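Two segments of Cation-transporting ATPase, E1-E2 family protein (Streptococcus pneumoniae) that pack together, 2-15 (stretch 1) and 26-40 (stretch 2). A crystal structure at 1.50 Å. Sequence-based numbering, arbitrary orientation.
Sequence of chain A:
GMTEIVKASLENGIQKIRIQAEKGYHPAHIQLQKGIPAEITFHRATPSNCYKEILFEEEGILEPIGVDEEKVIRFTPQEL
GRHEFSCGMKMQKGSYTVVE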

# COMPACT_ATOMS: atom_id res chain seq x y z
N MET A 2 0.98 2.25 -21.14
CA MET A 2 0.07 1.85 -20.06
C MET A 2 0.67 2.11 -18.67
O MET A 2 1.89 2.24 -18.52
CB MET A 2 -0.31 0.37 -20.20
CG MET A 2 0.83 -0.60 -19.88
SD MET A 2 0.62 -2.31 -20.48
CE MET A 2 -0.84 -2.84 -19.59
N THR A 3 -0.19 2.19 -17.66
CA THR A 3 0.24 2.34 -16.27
C THR A 3 0.62 0.99 -15.66
O THR A 3 -0.11 0.01 -15.82
CB THR A 3 -0.85 2.99 -15.39
OG1 THR A 3 -1.10 4.33 -15.84
CG2 THR A 3 -0.43 3.02 -13.92
N GLU A 4 1.75 0.93 -14.96
CA GLU A 4 2.20 -0.33 -14.39
C GLU A 4 1.47 -0.65 -13.09
O GLU A 4 1.48 0.14 -12.15
CB GLU A 4 3.71 -0.33 -14.16
CG GLU A 4 4.35 -1.71 -14.26
CD GLU A 4 5.70 -1.78 -13.57
OE1 GLU A 4 6.66 -1.16 -14.06
OE2 GLU A 4 5.78 -2.47 -12.53
N ILE A 5 0.81 -1.81 -13.07
CA ILE A 5 0.12 -2.28 -11.87
C ILE A 5 0.76 -3.59 -11.41
O ILE A 5 0.89 -4.53 -12.20
CB ILE A 5 -1.38 -2.53 -12.13
CG1 ILE A 5 -1.99 -1.39 -12.95
CG2 ILE A 5 -2.12 -2.72 -10.81
CD1 ILE A 5 -2.26 -0.13 -12.16
N VAL A 6 1.15 -3.65 -10.15
CA VAL A 6 1.80 -4.85 -9.62
C VAL A 6 0.82 -5.68 -8.80
O VAL A 6 0.21 -5.18 -7.85
CB VAL A 6 3.03 -4.50 -8.77
CG1 VAL A 6 3.70 -5.76 -8.25
CG2 VAL A 6 4.01 -3.67 -9.58
N LYS A 7 0.66 -6.94 -9.17
CA LYS A 7 -0.26 -7.83 -8.48
C LYS A 7 0.36 -8.39 -7.21
O LYS A 7 1.52 -8.79 -7.20
CB LYS A 7 -0.70 -8.96 -9.40
N ALA A 8 -0.43 -8.42 -6.13
CA ALA A 8 0.02 -9.02 -4.89
C ALA A 8 0.13 -10.53 -5.06
O ALA A 8 -0.67 -11.14 -5.77
CB ALA A 8 -0.94 -8.68 -3.76
N SER A 9 1.13 -11.13 -4.41
CA SER A 9 1.34 -12.56 -4.52
C SER A 9 0.43 -13.33 -3.57
O SER A 9 0.38 -13.05 -2.37
CB SER A 9 2.80 -12.91 -4.23
OG SER A 9 3.01 -14.31 -4.26
N LEU A 10 -0.30 -14.30 -4.11
CA LEU A 10 -1.19 -15.13 -3.30
C LEU A 10 -0.49 -16.40 -2.82
O LEU A 10 0.04 -17.16 -3.63
CB LEU A 10 -2.46 -15.50 -4.07
CG LEU A 10 -3.29 -16.62 -3.45
CD1 LEU A 10 -3.87 -16.19 -2.11
CD2 LEU A 10 -4.40 -17.07 -4.39
N GLU A 11 -0.51 -16.61 -1.51
CA GLU A 11 0.06 -17.81 -0.91
C GLU A 11 -0.50 -18.00 0.49
O GLU A 11 -0.61 -17.04 1.25
CB GLU A 11 1.58 -17.69 -0.86
N ASN A 12 -0.87 -19.24 0.82
CA ASN A 12 -1.46 -19.53 2.12
C ASN A 12 -2.74 -18.75 2.37
O ASN A 12 -3.05 -18.40 3.51
CB ASN A 12 -0.47 -19.23 3.25
CG ASN A 12 0.92 -19.77 2.96
OD1 ASN A 12 1.07 -20.84 2.39
ND2 ASN A 12 1.94 -19.01 3.36
N GLY A 13 -3.48 -18.46 1.30
CA GLY A 13 -4.71 -17.70 1.41
C GLY A 13 -4.50 -16.27 1.88
O GLY A 13 -5.43 -15.62 2.34
N ILE A 14 -3.26 -15.79 1.77
CA ILE A 14 -2.94 -14.40 2.05
C ILE A 14 -2.31 -13.82 0.80
O ILE A 14 -1.53 -14.48 0.12
CB ILE A 14 -1.92 -14.27 3.19
CG1 ILE A 14 -2.33 -15.13 4.39
CG2 ILE A 14 -1.75 -12.80 3.58
CD1 ILE A 14 -3.36 -14.48 5.28
N GLN A 15 -2.65 -12.57 0.47
CA GLN A 15 -1.96 -11.89 -0.62
C GLN A 15 -0.97 -10.89 -0.05
O GLN A 15 -1.33 -10.03 0.76
CB GLN A 15 -2.96 -11.24 -1.58
CG GLN A 15 -3.95 -10.28 -0.92
CD GLN A 15 -5.02 -9.83 -1.89
OE1 GLN A 15 -4.80 -9.77 -3.10
NE2 GLN A 15 -6.20 -9.51 -1.36
N HIS A 26 7.06 2.70 -4.49
CA HIS A 26 7.38 1.77 -5.57
C HIS A 26 7.17 0.32 -5.13
O HIS A 26 7.88 -0.17 -4.26
CB HIS A 26 8.82 1.98 -6.04
CG HIS A 26 9.15 3.41 -6.33
ND1 HIS A 26 8.86 4.02 -7.53
CD2 HIS A 26 9.74 4.36 -5.57
CE1 HIS A 26 9.26 5.28 -7.50
NE2 HIS A 26 9.80 5.51 -6.32
N PRO A 27 6.18 -0.36 -5.74
CA PRO A 27 5.28 0.14 -6.77
C PRO A 27 4.21 1.06 -6.19
O PRO A 27 3.75 0.84 -5.07
CB PRO A 27 4.62 -1.13 -7.30
CG PRO A 27 4.60 -2.04 -6.11
CD PRO A 27 5.89 -1.77 -5.39
N ALA A 28 3.82 2.08 -6.96
CA ALA A 28 2.79 3.01 -6.51
C ALA A 28 1.39 2.46 -6.74
O ALA A 28 0.45 2.83 -6.05
CB ALA A 28 2.96 4.35 -7.20
N HIS A 29 1.26 1.56 -7.71
CA HIS A 29 -0.04 1.00 -8.06
C HIS A 29 -0.02 -0.52 -7.96
O HIS A 29 0.81 -1.18 -8.59
CB HIS A 29 -0.46 1.44 -9.46
CG HIS A 29 -0.42 2.92 -9.65
ND1 HIS A 29 -1.30 3.78 -9.03
CD2 HIS A 29 0.42 3.70 -10.38
CE1 HIS A 29 -1.02 5.02 -9.38
NE2 HIS A 29 0.02 5.00 -10.20
N ILE A 30 -0.94 -1.06 -7.17
CA ILE A 30 -0.99 -2.50 -6.96
C ILE A 30 -2.40 -3.04 -7.19
O ILE A 30 -3.37 -2.28 -7.24
CB ILE A 30 -0.52 -2.89 -5.54
CG1 ILE A 30 -1.55 -2.47 -4.49
CG2 ILE A 30 0.84 -2.29 -5.24
CD1 ILE A 30 -1.17 -2.87 -3.08
N GLN A 31 -2.50 -4.36 -7.34
CA GLN A 31 -3.78 -5.02 -7.53
C GLN A 31 -4.01 -6.05 -6.42
O GLN A 31 -3.09 -6.79 -6.06
CB GLN A 31 -3.84 -5.69 -8.90
CG GLN A 31 -5.17 -6.38 -9.19
CD GLN A 31 -5.15 -7.17 -10.49
OE1 GLN A 31 -5.21 -6.59 -11.58
NE2 GLN A 31 -5.07 -8.49 -10.38
N LEU A 32 -5.22 -6.07 -5.89
CA LEU A 32 -5.58 -7.00 -4.82
C LEU A 32 -6.85 -7.76 -5.18
O LEU A 32 -7.73 -7.23 -5.86
CB LEU A 32 -5.80 -6.24 -3.51
CG LEU A 32 -4.65 -5.39 -2.97
CD1 LEU A 32 -5.10 -4.62 -1.74
CD2 LEU A 32 -3.44 -6.25 -2.65
N GLN A 33 -6.95 -9.00 -4.72
CA GLN A 33 -8.15 -9.81 -4.92
C GLN A 33 -9.14 -9.56 -3.79
O GLN A 33 -8.77 -9.55 -2.61
CB GLN A 33 -7.78 -11.30 -4.97
CG GLN A 33 -7.00 -11.71 -6.21
CD GLN A 33 -7.88 -11.79 -7.44
OE1 GLN A 33 -9.02 -12.25 -7.38
NE2 GLN A 33 -7.36 -11.35 -8.58
N LYS A 34 -10.41 -9.34 -4.14
CA LYS A 34 -11.45 -9.11 -3.15
C LYS A 34 -11.64 -10.33 -2.24
O LYS A 34 -11.60 -11.47 -2.71
CB LYS A 34 -12.77 -8.73 -3.83
CG LYS A 34 -14.00 -8.77 -2.93
CD LYS A 34 -15.28 -8.57 -3.73
CE LYS A 34 -16.51 -9.02 -2.94
NZ LYS A 34 -16.77 -8.18 -1.74
N GLY A 35 -11.82 -10.08 -0.95
CA GLY A 35 -12.13 -11.14 -0.01
C GLY A 35 -10.94 -11.93 0.53
O GLY A 35 -11.11 -12.80 1.38
N ILE A 36 -9.75 -11.63 0.03
CA ILE A 36 -8.55 -12.31 0.50
C ILE A 36 -7.73 -11.37 1.40
O ILE A 36 -7.38 -10.27 0.98
CB ILE A 36 -7.67 -12.80 -0.66
CG1 ILE A 36 -8.50 -13.63 -1.65
CG2 ILE A 36 -6.48 -13.60 -0.14
CD1 ILE A 36 -9.14 -14.85 -1.03
N PRO A 37 -7.45 -11.81 2.64
CA PRO A 37 -6.67 -10.98 3.56
C PRO A 37 -5.39 -10.47 2.91
O PRO A 37 -4.65 -11.25 2.31
CB PRO A 37 -6.33 -11.95 4.70
CG PRO A 37 -7.47 -12.91 4.70
CD PRO A 37 -7.85 -13.09 3.25
N ALA A 38 -5.15 -9.17 3.01
CA ALA A 38 -3.98 -8.56 2.37
C ALA A 38 -2.98 -8.08 3.41
O ALA A 38 -3.35 -7.52 4.44
CB ALA A 38 -4.40 -7.42 1.46
N GLU A 39 -1.70 -8.32 3.13
CA GLU A 39 -0.62 -7.76 3.93
C GLU A 39 0.31 -6.97 3.03
O GLU A 39 1.02 -7.53 2.19
CB GLU A 39 0.13 -8.86 4.69
CG GLU A 39 -0.67 -9.48 5.83
CD GLU A 39 0.17 -10.30 6.78
OE1 GLU A 39 1.41 -10.29 6.66
OE2 GLU A 39 -0.41 -10.97 7.67
N ILE A 40 0.28 -5.65 3.19
CA ILE A 40 1.08 -4.76 2.38
C ILE A 40 2.21 -4.20 3.22
O ILE A 40 1.99 -3.40 4.13
CB ILE A 40 0.23 -3.60 1.82
CG1 ILE A 40 -1.03 -4.15 1.16
CG2 ILE A 40 1.04 -2.77 0.84
CD1 ILE A 40 -2.01 -3.08 0.74
O HOH W 1 3.22 0.63 -10.08

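Two short parallel ladders hold these segments together, and the register slips by one residue between them, so the contact reads as two separate ladders with loops between. In the first, V6 N donates to H29 O at 2.9 Å, Q31 N to V6 O at 2.9 Å, and A8 N to Q31 O at 3.1 Å. In the second, Q15 N donates to P37 O at 3.0 Å and E39 N to Q15 O at 2.9 Å.

The main plug is Q15, which gives up more surface to the other segment than any other residue here. Its side chain runs to the Q33–I36 turn and plugs it with its amide: Q15 OE1 accepts from Q33 N at 2.8 Å, while Q15 NE2 donates to Q33 O at 2.9 Å and to I36 O at 2.7 Å. The turn's own closure, I36 N to Q33 O, is weak at 3.5 Å, and the three bonds to the Q15 amide are shorter. The fit is apolar too, with Q15 CG lying 3.7 Å from A38 CB.

Elsewhere along the contact, apolar side chains meet in pairs. V6 and I30 point to the same face of the sheet, where V6 CG2 rests 3.5 Å from P27 CB. A8 offers only a methyl, and L32 CD2 lies 3.7 Å from A8 CB. The I36 CA-to-CB bond points toward the first segment, and I36 CG2 sits 3.4 Å from G13 O, in the E11–I14 turn, and 4.2 Å from L10 CD1 just before it. I14 directs its CA-to-CB bond away, yet I14 CD1 still lies 3.9 Å from P37 CB.

At the opening end, H29 nestles among T3, E4 and I5. T3 CG2 approaches H29 CD2 at 3.7 Å, I5 CD1 lies 3.6 Å from H29 CB, and a water bridges E4 O and H29 N.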